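Local structure of oxidoreductase (Methanosarcina mazei, 3KA7) at residues R118-I121 / A122-V126; S147-W150 / L151-A155. The protein binds flavin-adenine dinucleotide and probably acts as an oxidoreductase of the flavin-containing amine oxidoreductase family. One frame throughout, in Å; residues are numbered along the deposited sequence.

Interaction 1: R118-I121 / A122-V126; sequences RMKI and ALLIV
Ile121 and Ile125 meet one turn apart on an alpha-helix, and the shortest polar link of this contact joins them: Ile125 N donates to Ile121 O at 2.8 Å. The same i to i+4 step is repeated by Leu124 N on Lys120 O at 2.9 Å, by Ala122 N on Arg118 O and by Leu123 N on Met119 O (selenomethionine here). All four are ordinary helix bonds.

The side chains pack at two spacings, i to i+4 for Ile121 with Ile125 and i to i+3 for Ile121 with Leu124. In Ile121 the CG2 branch stands opposite the backbone N, beside the carbonyl carbon, and from there meets Ile125 CG1 at 4.2 Å, the two side chains lying oblique to each other. The other branch of Ile121 ends in CD1, which lies 4.2 Å from Leu124 CD1. Leu124 CG also rests 3.5 Å from Lys120 O, a carbonyl already engaged by the Leu124 amide. The aliphatic part of Lys120 passes near Leu124, and its NZ bonds to Gln145 O.

In this surface contact of helix 115-127, Ile121 is the buried residue, packed on Phe109, Pro110 and Leu113 of the preceding loop, while the partly exposed Leu124 leans on Trp141 and Gln145 of helix 138-145.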
loop_
_atom_site.group_PDB
_atom_site.type_symbol
_atom_site.label_atom_id
_atom_site.label_comp_id
_atom_site.label_asym_id
_atom_site.label_seq_id
_atom_site.Cartn_x
_atom_site.Cartn_y
_atom_site.Cartn_z
ATOM N N ARG A 118 27.142 14.844 -4.277
ATOM C CA ARG A 118 26.514 14.362 -5.501
ATOM C C ARG A 118 27.321 13.232 -6.126
ATOM O O ARG A 118 26.764 12.228 -6.554
ATOM C CB ARG A 118 26.363 15.508 -6.502
ATOM C CG ARG A 118 25.696 15.090 -7.789
ATOM C CD ARG A 118 24.950 16.256 -8.408
ATOM N NE ARG A 118 25.840 17.311 -8.886
ATOM C CZ ARG A 118 26.172 18.390 -8.185
ATOM N NH1 ARG A 118 25.704 18.553 -6.955
ATOM N NH2 ARG A 118 26.978 19.310 -8.718
HETATM N N MSE A 119 28.640 13.406 -6.200
HETATM C CA MSE A 119 29.485 12.381 -6.786
HETATM C C MSE A 119 29.496 11.132 -5.905
HETATM O O MSE A 119 29.552 10.019 -6.413
HETATM C CB MSE A 119 30.917 12.897 -7.022
HETATM C CG MSE A 119 31.046 13.953 -8.129
HETATM SE SE MSE A 119 30.184 13.494 -9.813
HETATM C CE MSE A 119 28.481 14.362 -9.520
ATOM N N LYS A 120 29.447 11.306 -4.588
ATOM C CA LYS A 120 29.389 10.135 -3.717
ATOM C C LYS A 120 28.105 9.359 -4.018
ATOM O O LYS A 120 28.132 8.137 -4.186
ATOM C CB LYS A 120 29.487 10.521 -2.235
ATOM C CG LYS A 120 29.725 9.319 -1.297
ATOM C CD LYS A 120 30.104 9.754 0.104
ATOM C CE LYS A 120 30.282 8.546 1.010
ATOM N NZ LYS A 120 30.730 8.960 2.373
ATOM N N ILE A 121 26.990 10.070 -4.122
ATOM C CA ILE A 121 25.720 9.399 -4.411
ATOM C C ILE A 121 25.767 8.700 -5.772
ATOM O O ILE A 121 25.286 7.576 -5.915
ATOM C CB ILE A 121 24.522 10.382 -4.333
ATOM C CG1 ILE A 121 24.269 10.838 -2.883
ATOM C CG2 ILE A 121 23.278 9.770 -4.961
ATOM C CD1 ILE A 121 24.008 9.730 -1.847
ATOM N N ALA A 122 26.343 9.359 -6.777
ATOM C CA ALA A 122 26.514 8.740 -8.102
ATOM C C ALA A 122 27.211 7.389 -8.001
ATOM O O ALA A 122 26.790 6.429 -8.648
ATOM C CB ALA A 122 27.301 9.648 -9.049
ATOM N N LEU A 123 28.288 7.312 -7.219
ATOM C CA LEU A 123 29.001 6.033 -7.093
ATOM C C LEU A 123 28.233 5.007 -6.275
ATOM O O LEU A 123 28.224 3.822 -6.608
ATOM C CB LEU A 123 30.417 6.214 -6.563
ATOM C CG LEU A 123 31.323 6.353 -7.791
ATOM C CD1 LEU A 123 32.580 7.051 -7.473
ATOM C CD2 LEU A 123 31.613 5.025 -8.459
ATOM N N LEU A 124 27.577 5.459 -5.221
ATOM C CA LEU A 124 26.724 4.554 -4.436
ATOM C C LEU A 124 25.593 3.982 -5.301
ATOM O O LEU A 124 25.181 2.855 -5.120
ATOM C CB LEU A 124 26.165 5.258 -3.204
ATOM C CG LEU A 124 27.185 5.551 -2.089
ATOM C CD1 LEU A 124 26.579 6.499 -1.047
ATOM C CD2 LEU A 124 27.733 4.262 -1.440
ATOM N N ILE A 125 25.083 4.774 -6.237
ATOM C CA ILE A 125 24.049 4.284 -7.143
ATOM C C ILE A 125 24.510 3.048 -7.926
ATOM O O ILE A 125 23.710 2.163 -8.262
ATOM C CB ILE A 125 23.588 5.424 -8.083
ATOM C CG1 ILE A 125 22.665 6.360 -7.301
ATOM C CG2 ILE A 125 22.909 4.889 -9.320
ATOM C CD1 ILE A 125 21.307 5.776 -6.942
ATOM N N VAL A 126 25.815 2.978 -8.175
ATOM C CA VAL A 126 26.422 1.826 -8.831
ATOM C C VAL A 126 26.733 0.723 -7.811
ATOM O O VAL A 126 26.324 -0.435 -7.973
ATOM C CB VAL A 126 27.709 2.252 -9.576
ATOM C CG1 VAL A 126 28.396 1.059 -10.253
ATOM C CG2 VAL A 126 27.368 3.321 -10.612
#

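Interaction 2: S147-W150 / L151-A155; sequences SDEW and LIKFA
An N-capped first turn opens helix 149-163, and it illustrates how a helix start and an aromatic pair can share a few residues. Asp148 is the N-cap: its OD1 accepts from Trp150 N at 2.9 Å, the amide coming from above the carboxylate plane, while its carbonyl O receives Leu151 N over a longer 3.3 Å. Regular i to i+4 bonding then takes over, with Lys153 N on Glu149 O at 3.0 Å and Phe154 N on Trp150 O at 2.9 Å.

The indole of Trp150 swings forward along the helix, because chi1 of 157° sets CG beside the carbonyl carbon. Phe154 CB sits over one indole face in a CH-pi contact, 3.8 Å from the centroid of the six-membered ring and 9° off its normal. The two aromatic planes are inclined at 31°. Leu151 reaches the pyrrole part instead, its CD2 lying 3.7 Å from Trp150 CD1. On another flank, the CG atoms of Glu149 and Lys153 touch at 4.0 Å.

Trp150 NE1 bonds to Phe109 O, and the Phe109 ring stacks on Phe154. The aromatic side of the helix rests on Val86 and Val88 of strand 85-89, while Leu151 and Ile152 pack on Ile142 of helix 138-145.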
loop_
_atom_site.group_PDB
_atom_site.type_symbol
_atom_site.label_atom_id
_atom_site.label_comp_id
_atom_site.label_asym_id
_atom_site.label_seq_id
_atom_site.Cartn_x
_atom_site.Cartn_y
_atom_site.Cartn_z
ATOM N N SER A 147 26.253 14.002 5.325
ATOM C CA SER A 147 25.761 14.758 6.491
ATOM C C SER A 147 24.623 15.741 6.160
ATOM O O SER A 147 23.846 16.116 7.036
ATOM C CB SER A 147 26.907 15.490 7.206
ATOM O OG SER A 147 27.318 16.652 6.488
ATOM N N ASP A 148 24.515 16.133 4.897
ATOM C CA ASP A 148 23.459 17.053 4.453
ATOM C C ASP A 148 22.059 16.569 4.865
ATOM O O ASP A 148 21.608 15.496 4.457
ATOM C CB ASP A 148 23.541 17.236 2.934
ATOM C CG ASP A 148 22.702 18.411 2.419
ATOM O OD1 ASP A 148 21.692 18.804 3.054
ATOM O OD2 ASP A 148 23.052 18.928 1.342
ATOM N N GLU A 149 21.374 17.375 5.672
ATOM C CA GLU A 149 20.041 17.028 6.146
ATOM C C GLU A 149 19.015 16.820 5.020
ATOM O O GLU A 149 17.996 16.157 5.237
ATOM C CB GLU A 149 19.531 18.090 7.129
ATOM C CG GLU A 149 18.150 17.780 7.704
ATOM C CD GLU A 149 17.579 18.913 8.551
ATOM O OE1 GLU A 149 17.561 20.081 8.078
ATOM O OE2 GLU A 149 17.129 18.628 9.685
ATOM N N TRP A 150 19.271 17.386 3.839
ATOM C CA TRP A 150 18.389 17.194 2.675
ATOM C C TRP A 150 18.047 15.726 2.437
ATOM O O TRP A 150 16.893 15.377 2.189
ATOM C CB TRP A 150 19.013 17.793 1.408
ATOM C CG TRP A 150 18.507 17.226 0.077
ATOM C CD1 TRP A 150 19.268 16.658 -0.912
ATOM C CD2 TRP A 150 17.150 17.186 -0.394
ATOM N NE1 TRP A 150 18.471 16.262 -1.960
ATOM C CE2 TRP A 150 17.168 16.582 -1.671
ATOM C CE3 TRP A 150 15.923 17.594 0.144
ATOM C CZ2 TRP A 150 16.008 16.374 -2.420
ATOM C CZ3 TRP A 150 14.768 17.392 -0.605
ATOM C CH2 TRP A 150 14.821 16.792 -1.873
ATOM N N LEU A 151 19.045 14.856 2.507
ATOM C CA LEU A 151 18.767 13.462 2.215
ATOM C C LEU A 151 17.829 12.833 3.250
ATOM O O LEU A 151 17.046 11.946 2.897
ATOM C CB LEU A 151 20.054 12.639 2.071
ATOM C CG LEU A 151 20.945 12.998 0.885
ATOM C CD1 LEU A 151 22.082 11.957 0.799
ATOM C CD2 LEU A 151 20.133 13.056 -0.410
ATOM N N ILE A 152 17.900 13.275 4.507
ATOM C CA ILE A 152 16.994 12.747 5.547
ATOM C C ILE A 152 15.569 13.263 5.345
ATOM O O ILE A 152 14.606 12.500 5.456
ATOM C CB ILE A 152 17.483 13.041 6.984
ATOM C CG1 ILE A 152 18.849 12.374 7.221
ATOM C CG2 ILE A 152 16.494 12.500 8.004
ATOM C CD1 ILE A 152 18.853 10.890 6.902
ATOM N N LYS A 153 15.432 14.548 5.027
ATOM C CA LYS A 153 14.102 15.095 4.714
ATOM C C LYS A 153 13.494 14.361 3.520
ATOM O O LYS A 153 12.309 13.997 3.531
ATOM C CB LYS A 153 14.182 16.591 4.393
ATOM C CG LYS A 153 14.865 17.397 5.465
ATOM C CD LYS A 153 14.112 17.328 6.758
ATOM C CE LYS A 153 12.943 18.283 6.757
ATOM N NZ LYS A 153 12.313 18.366 8.113
ATOM N N PHE A 154 14.307 14.163 2.485
ATOM C CA PHE A 154 13.862 13.496 1.265
ATOM C C PHE A 154 13.479 12.056 1.590
ATOM O O PHE A 154 12.407 11.596 1.213
ATOM C CB PHE A 154 14.976 13.550 0.205
ATOM C CG PHE A 154 14.672 12.777 -1.042
ATOM C CD1 PHE A 154 13.590 13.106 -1.831
ATOM C CD2 PHE A 154 15.490 11.722 -1.436
ATOM C CE1 PHE A 154 13.302 12.394 -2.977
ATOM C CE2 PHE A 154 15.216 11.006 -2.582
ATOM C CZ PHE A 154 14.110 11.347 -3.360
ATOM N N ALA A 155 14.349 11.358 2.319
ATOM C CA ALA A 155 14.073 9.963 2.711
ATOM C C ALA A 155 12.793 9.845 3.531
ATOM O O ALA A 155 11.989 8.929 3.314
ATOM C CB ALA A 155 15.238 9.386 3.476
#

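Interactions 1 and 2 are successive local contacts on two different helices, their centres about 15 Å apart, and they show how contacts within helices are joined by packing between them. Their direct meeting point is apolar: Ile121 CD1 lies 4.0 Å from Leu151 CD1. Phe109 and helix 138-145 each touch both contacts, which gives two indirect connections beside the direct one. Neither contact lies at the FAD site. Both are on the same side of the chain's centre, with the centre of interaction 1 about 29 Å and that of interaction 2 about 24 Å from it, so the pair belongs to a peripheral part of the fold.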